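Cytosolic malate dehydrogenase (PDB 4UUO) probably catalyses the NAD-dependent interconversion of L-malate and oxaloacetate. Local coordinates at residues A[72-78]-A[113-118]; A[84-88]-A[102-107]; A[149-155]-A[250-254]; A[177-181]-A[262-266]; A[278-284]-A[315-320]. The contacts are given in a common frame with arbitrary orientation. Residues are numbered along the deposited sequence.

Contact 1. Residues A[72-78]-A[113-118]; sequences VEEAFKG and ALNDYA
In the Rossmann-type NAD-binding domain the short helix 72-76 meets the last turn of helix 96-117, their local axes crossing at -70° with a closest approach of 9.2 Å. The register pairs Lys77 CA with Tyr117 CA at 4.5 Å and Gly78 CA with Ala118 CA at 4.6 Å. Ala113 comes first: its CB sits over a face of the Phe76 ring, 3.8 Å from the centroid, a CH-pi contact, and 4.1 Å from Val72 CG2. Leu114 (chi1 m, chi2 t) approaches the edge of the same ring, with its CD2 3.5 Å from Phe76 CD2. Tyr117, chi1 m, swings its ring under Glu73, whose CB lies 3.7 Å from the ring centroid in a second CH-pi contact; Tyr117 CB is 4.2 Å from Phe76 CB. Gly78 N donates to Tyr117 O, the one hydrogen bond between the segments, 3.1 Å and nearly straight at 174°. Ala118 leaves helical geometry, bringing its CA 3.3 Å from Phe76 O. Lys77 is extended (phi/psi -68/129) and Gly78 has positive phi (64/13), which favours glycine. Phe76 continues inward onto Leu7 of strand 4-8 and Leu39 of strand 34-39, Leu114 reaches Leu84 of strand 81-84, and Lys119 NZ hydrogen-bonds Gly78 O.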
# COMPACT_ATOMS: atom_id res chain seq x y z
N VAL A 72 19.59 5.86 15.84
CA VAL A 72 19.51 6.84 14.75
C VAL A 72 20.77 6.88 13.91
O VAL A 72 20.71 7.20 12.72
CB VAL A 72 19.19 8.26 15.28
CG1 VAL A 72 18.00 8.22 16.23
CG2 VAL A 72 20.39 8.89 15.96
N GLU A 73 21.92 6.56 14.50
CA GLU A 73 23.17 6.54 13.75
C GLU A 73 23.13 5.43 12.70
O GLU A 73 23.59 5.61 11.58
CB GLU A 73 24.38 6.37 14.67
CG GLU A 73 24.38 5.12 15.54
CD GLU A 73 23.81 5.36 16.93
OE1 GLU A 73 23.40 6.50 17.22
OE2 GLU A 73 23.79 4.41 17.74
N GLU A 74 22.55 4.29 13.07
CA GLU A 74 22.42 3.16 12.16
C GLU A 74 21.33 3.42 11.12
O GLU A 74 21.46 3.03 9.96
CB GLU A 74 22.12 1.88 12.94
CG GLU A 74 22.08 0.63 12.07
CD GLU A 74 21.63 -0.61 12.84
OE1 GLU A 74 21.15 -0.46 13.98
OE2 GLU A 74 21.76 -1.72 12.28
N ALA A 75 20.27 4.10 11.55
CA ALA A 75 19.13 4.40 10.69
C ALA A 75 19.45 5.47 9.64
O ALA A 75 18.99 5.38 8.50
CB ALA A 75 17.95 4.85 11.53
N PHE A 76 20.23 6.47 10.03
CA PHE A 76 20.48 7.63 9.17
C PHE A 76 21.76 7.51 8.35
O PHE A 76 22.03 8.37 7.52
CB PHE A 76 20.55 8.91 10.01
CG PHE A 76 19.20 9.46 10.39
CD1 PHE A 76 18.52 8.96 11.48
CD2 PHE A 76 18.63 10.48 9.66
CE1 PHE A 76 17.28 9.47 11.84
CE2 PHE A 76 17.40 11.00 10.01
CZ PHE A 76 16.72 10.49 11.09
N LYS A 77 22.55 6.46 8.59
CA LYS A 77 23.86 6.36 7.95
C LYS A 77 23.74 6.13 6.44
O LYS A 77 23.00 5.25 5.99
CB LYS A 77 24.70 5.25 8.59
CG LYS A 77 24.13 3.84 8.44
CD LYS A 77 25.01 2.79 9.12
CE LYS A 77 24.49 1.38 8.85
NZ LYS A 77 23.03 1.25 9.16
N GLY A 78 24.44 6.96 5.68
CA GLY A 78 24.57 6.80 4.24
C GLY A 78 23.32 6.93 3.39
O GLY A 78 23.35 6.57 2.21
N ALA A 113 21.38 14.05 13.14
CA ALA A 113 21.63 12.69 12.68
C ALA A 113 21.89 12.67 11.17
O ALA A 113 22.86 12.07 10.70
CB ALA A 113 20.45 11.79 13.03
N LEU A 114 21.02 13.35 10.43
CA LEU A 114 21.20 13.55 9.00
C LEU A 114 22.55 14.19 8.72
O LEU A 114 23.32 13.70 7.90
CB LEU A 114 20.08 14.42 8.43
CG LEU A 114 18.69 13.80 8.34
CD1 LEU A 114 17.62 14.89 8.30
CD2 LEU A 114 18.58 12.89 7.12
N ASN A 115 22.83 15.27 9.43
CA ASN A 115 24.05 16.05 9.23
C ASN A 115 25.33 15.23 9.37
O ASN A 115 26.22 15.30 8.52
CB ASN A 115 24.09 17.21 10.23
CG ASN A 115 25.21 18.18 9.93
OD1 ASN A 115 25.14 18.95 8.98
ND2 ASN A 115 26.24 18.17 10.77
N ASP A 116 25.41 14.45 10.44
CA ASP A 116 26.60 13.66 10.73
C ASP A 116 26.66 12.39 9.88
O ASP A 116 27.69 12.08 9.29
CB ASP A 116 26.66 13.30 12.21
CG ASP A 116 26.62 14.52 13.12
OD1 ASP A 116 27.20 15.56 12.76
OD2 ASP A 116 26.00 14.44 14.20
N TYR A 117 25.55 11.66 9.83
CA TYR A 117 25.56 10.31 9.29
C TYR A 117 25.10 10.20 7.83
O TYR A 117 25.67 9.43 7.07
CB TYR A 117 24.70 9.41 10.18
CG TYR A 117 25.14 9.42 11.62
CD1 TYR A 117 26.43 9.02 11.97
CD2 TYR A 117 24.29 9.85 12.63
CE1 TYR A 117 26.85 9.03 13.29
CE2 TYR A 117 24.71 9.87 13.96
CZ TYR A 117 25.99 9.46 14.28
OH TYR A 117 26.41 9.47 15.59
N ALA A 118 24.09 10.97 7.45
CA ALA A 118 23.55 10.88 6.10
C ALA A 118 24.52 11.47 5.08
O ALA A 118 25.46 12.18 5.45
CB ALA A 118 22.19 11.56 6.00

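Contact 2. Residues A[84-88]-A[102-107]; sequences LVGSF and KNGGIF
The polar link is a pair of hydrogen bonds made by one side chain. Asn103, with chi1 m and chi2 -77°, accepts from the backbone at OD1 (Phe88 N to Asn103 OD1, 2.9 Å) and donates from ND2 (Asn103 ND2 to Phe88 O, 3.0 Å), gripping both backbone polar groups of Phe88; ND2 also bonds Leu99 O, one turn back in the helix. The chain from 84 to 88 runs extended past helix 102-107, apart from a kink at Val85 (-85/-48), and the nearest CA atoms are those of Phe88 and Asn103, 5.5 Å apart. Among the aromatic contacts, Phe88 (chi1 t) lies flat against Lys102, whose CG stands 3.7 Å from the ring centroid, a CH-pi contact. Apolar packing fills the rest: Ile106 CD1 reaches Phe88 CB at 3.8 Å, and the edge of the Phe107 ring (chi1 m) meets Leu84, CE1 to CD1 3.5 Å. This is the loop that leaves strand 81-84, the fourth strand of the Rossmann fold, and Asn103 is a predicted NAD(+) ligand, so the contact probably helps shape the cofactor cleft. Leu84 ends strand 81-84 beside strand 123-126, while Phe107 wedges between Val126 of that strand and Ile137 of helix 131-139.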
# COMPACT_ATOMS: atom_id res chain seq x y z
N LEU A 84 10.97 11.76 6.94
CA LEU A 84 10.76 11.99 8.36
C LEU A 84 9.26 11.95 8.67
O LEU A 84 8.58 12.98 8.79
CB LEU A 84 11.38 13.33 8.78
CG LEU A 84 12.89 13.48 8.55
CD1 LEU A 84 13.42 14.76 9.20
CD2 LEU A 84 13.66 12.26 9.04
N VAL A 85 8.74 10.73 8.80
CA VAL A 85 7.32 10.51 9.06
C VAL A 85 6.99 10.60 10.54
O VAL A 85 6.04 11.28 10.94
CB VAL A 85 6.87 9.14 8.53
CG1 VAL A 85 5.41 8.91 8.86
CG2 VAL A 85 7.12 9.03 7.02
N GLY A 86 7.79 9.91 11.36
CA GLY A 86 7.57 9.84 12.80
C GLY A 86 7.62 11.20 13.47
O GLY A 86 8.29 12.11 13.00
N SER A 87 6.89 11.32 14.58
CA SER A 87 6.82 12.58 15.33
C SER A 87 6.04 12.37 16.62
O SER A 87 5.53 11.29 16.89
CB SER A 87 6.17 13.68 14.48
OG SER A 87 4.78 13.49 14.33
N PHE A 88 5.95 13.42 17.43
CA PHE A 88 5.14 13.37 18.64
C PHE A 88 3.74 13.90 18.33
O PHE A 88 3.57 15.10 18.07
CB PHE A 88 5.79 14.17 19.77
CG PHE A 88 5.24 13.86 21.13
CD1 PHE A 88 3.99 14.31 21.52
CD2 PHE A 88 5.98 13.10 22.03
CE1 PHE A 88 3.48 14.02 22.77
CE2 PHE A 88 5.48 12.81 23.29
CZ PHE A 88 4.23 13.27 23.66
N LYS A 102 8.05 18.85 22.20
CA LYS A 102 8.28 17.42 22.01
C LYS A 102 8.86 17.12 20.64
O LYS A 102 9.81 16.34 20.52
CB LYS A 102 6.97 16.64 22.22
CG LYS A 102 6.55 16.52 23.68
CD LYS A 102 7.64 15.86 24.52
CE LYS A 102 7.36 15.93 26.02
NZ LYS A 102 6.22 15.08 26.42
N ASN A 103 8.30 17.73 19.61
CA ASN A 103 8.78 17.51 18.25
C ASN A 103 10.12 18.17 18.00
O ASN A 103 10.92 17.68 17.20
CB ASN A 103 7.75 18.01 17.24
CG ASN A 103 6.56 17.10 17.13
OD1 ASN A 103 6.64 16.05 16.49
ND2 ASN A 103 5.45 17.47 17.76
N GLY A 104 10.37 19.27 18.71
CA GLY A 104 11.65 19.94 18.65
C GLY A 104 12.79 19.02 19.04
O GLY A 104 13.81 18.96 18.35
N GLY A 105 12.62 18.29 20.14
CA GLY A 105 13.63 17.35 20.58
C GLY A 105 13.85 16.23 19.58
O GLY A 105 14.99 15.86 19.29
N ILE A 106 12.76 15.70 19.05
CA ILE A 106 12.83 14.66 18.03
C ILE A 106 13.60 15.13 16.79
O ILE A 106 14.51 14.45 16.33
CB ILE A 106 11.44 14.20 17.59
CG1 ILE A 106 10.71 13.54 18.76
CG2 ILE A 106 11.52 13.26 16.40
CD1 ILE A 106 9.27 13.18 18.46
N PHE A 107 13.24 16.30 16.27
CA PHE A 107 13.80 16.74 15.00
C PHE A 107 15.15 17.46 15.11
O PHE A 107 15.85 17.63 14.10
CB PHE A 107 12.79 17.62 14.27
CG PHE A 107 11.74 16.83 13.54
CD1 PHE A 107 11.95 16.40 12.24
CD2 PHE A 107 10.55 16.48 14.18
CE1 PHE A 107 10.99 15.65 11.58
CE2 PHE A 107 9.58 15.74 13.52
CZ PHE A 107 9.81 15.32 12.22

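Contact 3. Residues A[149-155]-A[250-254]; sequences NWCAMTR and CVKDW
At the seam between the NAD-binding sheet and the C-terminal domain, edge strand 150-152 and the start of the helix after it pack on helix 240-256, buried near the centre of the chain. Strand and helix run at 148° to each other with 11.1 Å between their local axes, so side chains must bridge the gap. Cys151, in extended backbone (-163/139) with chi1 t, points at the helix. Its CB rests over a face of the Trp254 six-membered ring, 3.9 Å from the centroid, and its SG forms an oblique sulfur-aromatic contact at 4.9 Å from that centroid. Cys151 SG also lies 4.2 Å from Cys250 SG, not a disulfide. Trp254 takes chi1 t and chi2 5°, which carries CH2 to 3.5 Å from Asn149 O. Beyond the strand, the chain turns at Thr154 into helix 155-169, and Arg155 (chi1 t, chi2 p) makes a salt bridge: NH2 to Asp253 OD2 2.8 Å, NH1 to the same OD2 3.1 Å. Cys250 packs beside Arg155, CB to CB 3.9 Å. Strand 123-126 borders strand 150-152 in the sheet, Lys123 makes a cation-pi contact with Trp254, and Val264 and Met266 of strand 264-269 border Arg155 and Cys151.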
# COMPACT_ATOMS: atom_id res chain seq x y z
N ASN A 149 18.57 20.45 0.70
CA ASN A 149 18.41 19.13 1.29
C ASN A 149 17.02 18.95 1.88
O ASN A 149 16.59 17.83 2.16
CB ASN A 149 19.47 18.88 2.37
CG ASN A 149 20.88 19.09 1.85
OD1 ASN A 149 21.47 20.16 2.02
ND2 ASN A 149 21.44 18.07 1.22
N TRP A 150 16.31 20.06 2.07
CA TRP A 150 15.12 20.05 2.91
C TRP A 150 13.83 20.33 2.15
O TRP A 150 13.80 21.09 1.18
CB TRP A 150 15.28 21.07 4.04
CG TRP A 150 16.52 20.87 4.86
CD1 TRP A 150 17.71 21.55 4.73
CD2 TRP A 150 16.71 19.92 5.92
NE1 TRP A 150 18.62 21.08 5.66
CE2 TRP A 150 18.03 20.08 6.40
CE3 TRP A 150 15.89 18.96 6.51
CZ2 TRP A 150 18.54 19.31 7.44
CZ3 TRP A 150 16.40 18.20 7.55
CH2 TRP A 150 17.72 18.38 8.00
N CYS A 151 12.76 19.69 2.62
CA CYS A 151 11.41 19.91 2.11
C CYS A 151 10.38 19.38 3.11
O CYS A 151 10.57 18.31 3.69
CB CYS A 151 11.22 19.25 0.75
SG CYS A 151 9.54 19.39 0.10
N ALA A 152 9.31 20.13 3.31
CA ALA A 152 8.16 19.62 4.06
C ALA A 152 7.06 19.29 3.05
O ALA A 152 7.00 19.89 1.98
CB ALA A 152 7.67 20.64 5.09
N MET A 153 6.20 18.32 3.38
CA MET A 153 5.22 17.86 2.39
C MET A 153 3.92 18.66 2.37
O MET A 153 3.24 18.81 3.39
CB MET A 153 4.88 16.38 2.63
CG MET A 153 3.98 15.81 1.55
SD MET A 153 3.41 14.14 1.94
CE MET A 153 2.51 14.44 3.47
N THR A 154 3.58 19.17 1.18
CA THR A 154 2.27 19.77 0.93
C THR A 154 1.63 19.11 -0.29
O THR A 154 0.64 19.59 -0.84
CB THR A 154 2.36 21.28 0.68
OG1 THR A 154 3.33 21.55 -0.33
CG2 THR A 154 2.73 22.01 1.97
N ARG A 155 2.21 17.99 -0.72
CA ARG A 155 1.75 17.30 -1.91
C ARG A 155 0.39 16.64 -1.73
O ARG A 155 -0.34 16.45 -2.70
CB ARG A 155 2.79 16.27 -2.34
CG ARG A 155 2.47 15.57 -3.62
CD ARG A 155 2.20 16.56 -4.74
NE ARG A 155 2.24 15.88 -6.03
CZ ARG A 155 3.35 15.69 -6.73
NH1 ARG A 155 4.51 16.14 -6.27
NH2 ARG A 155 3.30 15.05 -7.89
N CYS A 250 6.03 13.26 -4.29
CA CYS A 250 6.73 14.51 -4.01
C CYS A 250 8.23 14.31 -4.19
O CYS A 250 8.90 15.11 -4.82
CB CYS A 250 6.44 15.01 -2.59
SG CYS A 250 7.62 16.26 -1.98
N VAL A 251 8.72 13.20 -3.64
CA VAL A 251 10.14 12.88 -3.72
C VAL A 251 10.48 12.35 -5.11
O VAL A 251 11.57 12.58 -5.63
CB VAL A 251 10.54 11.87 -2.64
CG1 VAL A 251 11.95 11.35 -2.87
CG2 VAL A 251 10.42 12.51 -1.26
N LYS A 252 9.52 11.67 -5.73
CA LYS A 252 9.66 11.21 -7.10
C LYS A 252 10.04 12.37 -8.01
O LYS A 252 11.09 12.35 -8.67
CB LYS A 252 8.36 10.57 -7.58
CG LYS A 252 8.42 9.94 -8.96
CD LYS A 252 9.02 8.55 -8.91
CE LYS A 252 8.86 7.85 -10.24
NZ LYS A 252 7.43 7.79 -10.64
N ASP A 253 9.20 13.40 -8.03
CA ASP A 253 9.46 14.61 -8.81
C ASP A 253 10.71 15.32 -8.31
O ASP A 253 11.48 15.87 -9.10
CB ASP A 253 8.26 15.56 -8.75
CG ASP A 253 6.99 14.93 -9.27
OD1 ASP A 253 7.08 13.93 -10.02
OD2 ASP A 253 5.90 15.44 -8.93
N TRP A 254 10.91 15.31 -6.99
CA TRP A 254 12.07 15.95 -6.39
C TRP A 254 13.36 15.35 -6.95
O TRP A 254 14.36 16.04 -7.13
CB TRP A 254 12.03 15.81 -4.87
CG TRP A 254 12.94 16.76 -4.12
CD1 TRP A 254 13.70 17.76 -4.65
CD2 TRP A 254 13.17 16.80 -2.70
NE1 TRP A 254 14.39 18.41 -3.65
CE2 TRP A 254 14.08 17.84 -2.45
CE3 TRP A 254 12.69 16.05 -1.62
CZ2 TRP A 254 14.53 18.15 -1.16
CZ3 TRP A 254 13.13 16.35 -0.34
CH2 TRP A 254 14.04 17.40 -0.13

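Contact 4. Residues A[177-181]-A[262-266]; sequences HKVCI and DFVSM
Most of strand 176-182 runs beside the start of strand 264-269 in the C-terminal domain, in nearly the same direction, 18° apart end to end, held by side chains reaching to backbone. CA atoms are nearest at Lys178 with Asp262 (5.4 Å) and Cys180 with Ser265 (5.2 Å). Ser265, chi1 m, aims OG at the opposite backbone and accepts Ile181 N at 2.8 Å; the same OG is hydrogen-bonded to His158 ND1 of helix 155-169. Asp262, chi1 p, does a similar job at the other end, though Lys178 N to Asp262 OD2 is a weak bond of 3.4 Å. Between them Phe263 adopts chi1 p (48°) with chi2 70°, which stands its ring against the other segment: Lys178 CA lies over one face, 3.9 Å from the centroid, Val179 O meets the ring's edge at 3.3 Å from CE1, and Cys180 CB, chi1 p, is 4.1 Å from CE1. Lys178 has left-handed backbone angles (59/40), the break in strand 176-182, and its extended side chain leads away, touching Asp262 CB with CG at 3.5 Å. His177, chi1 m, turns its ring aside, where NE2 bonds Asp199. The two strands belong to different antiparallel sheets, 176-182 and 264-269, in the alpha/beta C-terminal domain of the LDH/MDH fold; the former leads on toward His185, the predicted proton acceptor.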
# COMPACT_ATOMS: atom_id res chain seq x y z
N HIS A 177 -3.93 20.59 -14.39
CA HIS A 177 -2.56 21.09 -14.28
C HIS A 177 -2.47 22.38 -13.48
O HIS A 177 -3.47 23.06 -13.26
CB HIS A 177 -1.96 21.32 -15.68
CG HIS A 177 -2.37 20.31 -16.70
ND1 HIS A 177 -1.83 19.05 -16.76
CD2 HIS A 177 -3.28 20.38 -17.70
CE1 HIS A 177 -2.38 18.37 -17.76
NE2 HIS A 177 -3.27 19.16 -18.34
N LYS A 178 -1.26 22.69 -13.03
CA LYS A 178 -0.92 24.00 -12.45
C LYS A 178 -1.73 24.40 -11.22
O LYS A 178 -2.11 25.57 -11.06
CB LYS A 178 -1.04 25.08 -13.53
CG LYS A 178 -0.08 24.91 -14.69
CD LYS A 178 -0.33 25.94 -15.78
CE LYS A 178 0.44 25.61 -17.05
NZ LYS A 178 0.14 26.58 -18.14
N VAL A 179 -1.99 23.44 -10.33
CA VAL A 179 -2.52 23.77 -9.02
C VAL A 179 -1.34 23.90 -8.07
O VAL A 179 -0.23 23.46 -8.41
CB VAL A 179 -3.51 22.70 -8.49
CG1 VAL A 179 -4.63 22.45 -9.50
CG2 VAL A 179 -2.78 21.42 -8.15
N CYS A 180 -1.55 24.50 -6.91
CA CYS A 180 -0.50 24.57 -5.91
C CYS A 180 -1.02 24.92 -4.53
O CYS A 180 -2.06 25.57 -4.38
CB CYS A 180 0.58 25.59 -6.32
SG CYS A 180 -0.02 27.30 -6.50
N ILE A 181 -0.29 24.47 -3.52
CA ILE A 181 -0.52 24.88 -2.15
C ILE A 181 0.58 25.86 -1.74
O ILE A 181 1.76 25.62 -2.00
CB ILE A 181 -0.54 23.65 -1.20
CG1 ILE A 181 -1.77 22.77 -1.47
CG2 ILE A 181 -0.51 24.10 0.26
CD1 ILE A 181 -3.11 23.39 -1.07
N ASP A 262 3.59 20.86 -15.99
CA ASP A 262 3.25 21.98 -15.13
C ASP A 262 4.17 22.03 -13.90
O ASP A 262 5.37 21.78 -14.01
CB ASP A 262 1.78 21.92 -14.71
CG ASP A 262 1.42 20.63 -14.00
OD1 ASP A 262 1.07 19.64 -14.68
OD2 ASP A 262 1.46 20.60 -12.75
N PHE A 263 3.60 22.35 -12.74
CA PHE A 263 4.40 22.44 -11.51
C PHE A 263 3.74 21.73 -10.32
O PHE A 263 2.56 21.39 -10.37
CB PHE A 263 4.68 23.91 -11.16
CG PHE A 263 3.47 24.82 -11.21
CD1 PHE A 263 2.45 24.72 -10.28
CD2 PHE A 263 3.38 25.82 -12.19
CE1 PHE A 263 1.35 25.57 -10.32
CE2 PHE A 263 2.28 26.67 -12.24
CZ PHE A 263 1.27 26.55 -11.30
N VAL A 264 4.52 21.51 -9.27
CA VAL A 264 4.02 20.85 -8.06
C VAL A 264 4.23 21.72 -6.83
O VAL A 264 4.89 22.75 -6.88
CB VAL A 264 4.71 19.50 -7.83
CG1 VAL A 264 4.30 18.50 -8.90
CG2 VAL A 264 6.22 19.68 -7.79
N SER A 265 3.67 21.28 -5.71
CA SER A 265 3.81 22.02 -4.46
C SER A 265 4.86 21.39 -3.56
O SER A 265 4.84 20.18 -3.32
CB SER A 265 2.47 22.10 -3.74
OG SER A 265 1.49 22.62 -4.60
N MET A 266 5.77 22.23 -3.07
CA MET A 266 6.82 21.80 -2.16
C MET A 266 7.10 22.89 -1.11
O MET A 266 7.32 24.04 -1.46
CB MET A 266 8.11 21.48 -2.92
CG MET A 266 7.99 20.33 -3.89
SD MET A 266 9.57 19.94 -4.64
CE MET A 266 10.58 19.65 -3.19

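Contact 5. Residues A[278-284]-A[315-320]; sequences IKQGTIF and TEKELI
This is packing of a loop and strand start on a long helix: the chain entering strand 283-290 lies against helix 306-329 within the C-terminal domain. The register brings Thr282 CA to 6.4 Å from Leu319 CA, and Ile278 CA to 7.3 Å from Glu316 CA. Glu316, extended (chi1 t, chi2 t), crosses to the loop, where Lys279 N donates to Glu316 OE2 at 2.7 Å; Ile278 CD1 touches OE1 at 3.4 Å. Gly281 (phi/psi 110/2) makes the turn with angles that call for glycine. Thr282, chi1 p, then sets CG2 3.9 Å from Leu319 CB and 3.8 Å from Ile320 CG1. Phe284, chi1 t, brings its ring to the helix: CD2 to Leu319 CD1 3.5 Å, CZ to Thr315 CG2 3.7 Å, CE2 to Glu316 CB 3.9 Å. Thr315 OG1 bonds Asn184 N, next to the predicted catalytic His185. Packing of the C-terminal helix on the loop and strand start is consistent with the alpha/beta C-terminal domain of lactate and malate dehydrogenases.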
# COMPACT_ATOMS: atom_id res chain seq x y z
N ILE A 278 7.73 36.78 0.15
CA ILE A 278 7.72 35.84 1.26
C ILE A 278 9.08 35.88 1.94
O ILE A 278 10.09 35.48 1.35
CB ILE A 278 7.38 34.41 0.81
CG1 ILE A 278 5.93 34.34 0.34
CG2 ILE A 278 7.61 33.42 1.94
CD1 ILE A 278 4.92 34.84 1.37
N LYS A 279 9.10 36.36 3.18
CA LYS A 279 10.34 36.59 3.91
C LYS A 279 11.08 35.29 4.20
O LYS A 279 10.47 34.27 4.56
CB LYS A 279 10.05 37.36 5.20
CG LYS A 279 9.39 38.72 4.96
CD LYS A 279 8.61 39.22 6.17
CE LYS A 279 8.03 40.61 5.90
NZ LYS A 279 7.18 41.12 7.01
N GLN A 280 12.40 35.33 4.02
CA GLN A 280 13.26 34.18 4.28
C GLN A 280 13.21 33.84 5.77
O GLN A 280 12.85 34.69 6.59
CB GLN A 280 14.70 34.49 3.84
CG GLN A 280 15.62 33.27 3.78
CD GLN A 280 17.01 33.60 3.28
OE1 GLN A 280 17.35 34.76 3.07
NE2 GLN A 280 17.83 32.57 3.08
N GLY A 281 13.53 32.60 6.12
CA GLY A 281 13.56 32.22 7.52
C GLY A 281 12.47 31.26 7.95
O GLY A 281 12.38 30.92 9.13
N THR A 282 11.63 30.84 7.00
CA THR A 282 10.67 29.77 7.26
C THR A 282 10.71 28.73 6.15
O THR A 282 11.30 28.96 5.09
CB THR A 282 9.22 30.31 7.39
OG1 THR A 282 8.82 30.93 6.17
CG2 THR A 282 9.09 31.30 8.55
N ILE A 283 10.10 27.58 6.41
CA ILE A 283 9.88 26.57 5.38
C ILE A 283 8.51 26.82 4.75
O ILE A 283 7.47 26.53 5.36
CB ILE A 283 9.98 25.14 5.95
CG1 ILE A 283 11.26 24.98 6.76
CG2 ILE A 283 9.93 24.11 4.84
CD1 ILE A 283 12.52 25.27 5.96
N PHE A 284 8.51 27.37 3.54
CA PHE A 284 7.30 27.87 2.89
C PHE A 284 6.96 27.06 1.63
O PHE A 284 7.85 26.73 0.85
CB PHE A 284 7.48 29.35 2.53
CG PHE A 284 6.19 30.10 2.32
CD1 PHE A 284 5.59 30.13 1.07
CD2 PHE A 284 5.60 30.80 3.36
CE1 PHE A 284 4.42 30.83 0.87
CE2 PHE A 284 4.42 31.50 3.17
CZ PHE A 284 3.83 31.52 1.93
N THR A 315 -0.61 32.83 6.20
CA THR A 315 0.13 31.59 6.38
C THR A 315 1.58 31.86 6.79
O THR A 315 2.15 31.13 7.60
CB THR A 315 0.08 30.70 5.10
OG1 THR A 315 0.75 29.46 5.35
CG2 THR A 315 0.71 31.39 3.90
N GLU A 316 2.17 32.92 6.25
CA GLU A 316 3.52 33.30 6.65
C GLU A 316 3.54 33.78 8.09
O GLU A 316 4.48 33.50 8.84
CB GLU A 316 4.07 34.40 5.74
CG GLU A 316 5.46 34.83 6.11
CD GLU A 316 6.03 35.81 5.13
OE1 GLU A 316 5.23 36.44 4.40
OE2 GLU A 316 7.26 35.94 5.07
N LYS A 317 2.49 34.50 8.47
CA LYS A 317 2.30 34.96 9.84
C LYS A 317 2.28 33.77 10.80
O LYS A 317 2.79 33.85 11.92
CB LYS A 317 1.00 35.77 9.95
CG LYS A 317 0.80 36.48 11.28
CD LYS A 317 1.75 37.64 11.45
CE LYS A 317 1.47 38.35 12.75
NZ LYS A 317 1.42 37.37 13.87
N GLU A 318 1.68 32.67 10.35
CA GLU A 318 1.59 31.47 11.18
C GLU A 318 2.94 30.76 11.27
O GLU A 318 3.31 30.27 12.33
CB GLU A 318 0.54 30.51 10.62
CG GLU A 318 0.49 29.19 11.38
CD GLU A 318 -0.57 28.24 10.86
OE1 GLU A 318 -1.72 28.32 11.34
OE2 GLU A 318 -0.26 27.40 9.98
N LEU A 319 3.65 30.71 10.15
CA LEU A 319 4.95 30.06 10.10
C LEU A 319 5.96 30.78 10.99
O LEU A 319 6.64 30.16 11.80
CB LEU A 319 5.46 30.01 8.66
CG LEU A 319 4.75 28.97 7.80
CD1 LEU A 319 5.18 29.09 6.35
CD2 LEU A 319 5.05 27.59 8.34
N ILE A 320 6.04 32.10 10.82
CA ILE A 320 6.93 32.94 11.62
C ILE A 320 6.55 32.89 13.10
O ILE A 320 7.42 32.91 13.98
CB ILE A 320 6.91 34.40 11.13
CG1 ILE A 320 7.42 34.50 9.70
CG2 ILE A 320 7.74 35.28 12.04
CD1 ILE A 320 7.34 35.90 9.12

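Starting from the N terminus, contact 1 opens first, at helix 72-76, and the shorter contact 2 opens and closes within its span, using the same helix 96-117; Phe76 and Leu114 both touch Leu84. Contact 3 opens after these, and Leu114 reaches its Trp150. Its long span, 149 to 254, crosses that of contact 4, 177 to 266, because their segments alternate along the chain, strand 264-269 following helix 240-256; Cys151 meets Met266 and Arg155 meets Val264. Contact 5 closes last, in series, with strand 283-290 beside strand 264-269. Contacts 1 and 2 lie within the NAD-binding half, 4 and 5 within the C-terminal half, and contact 3 ties them.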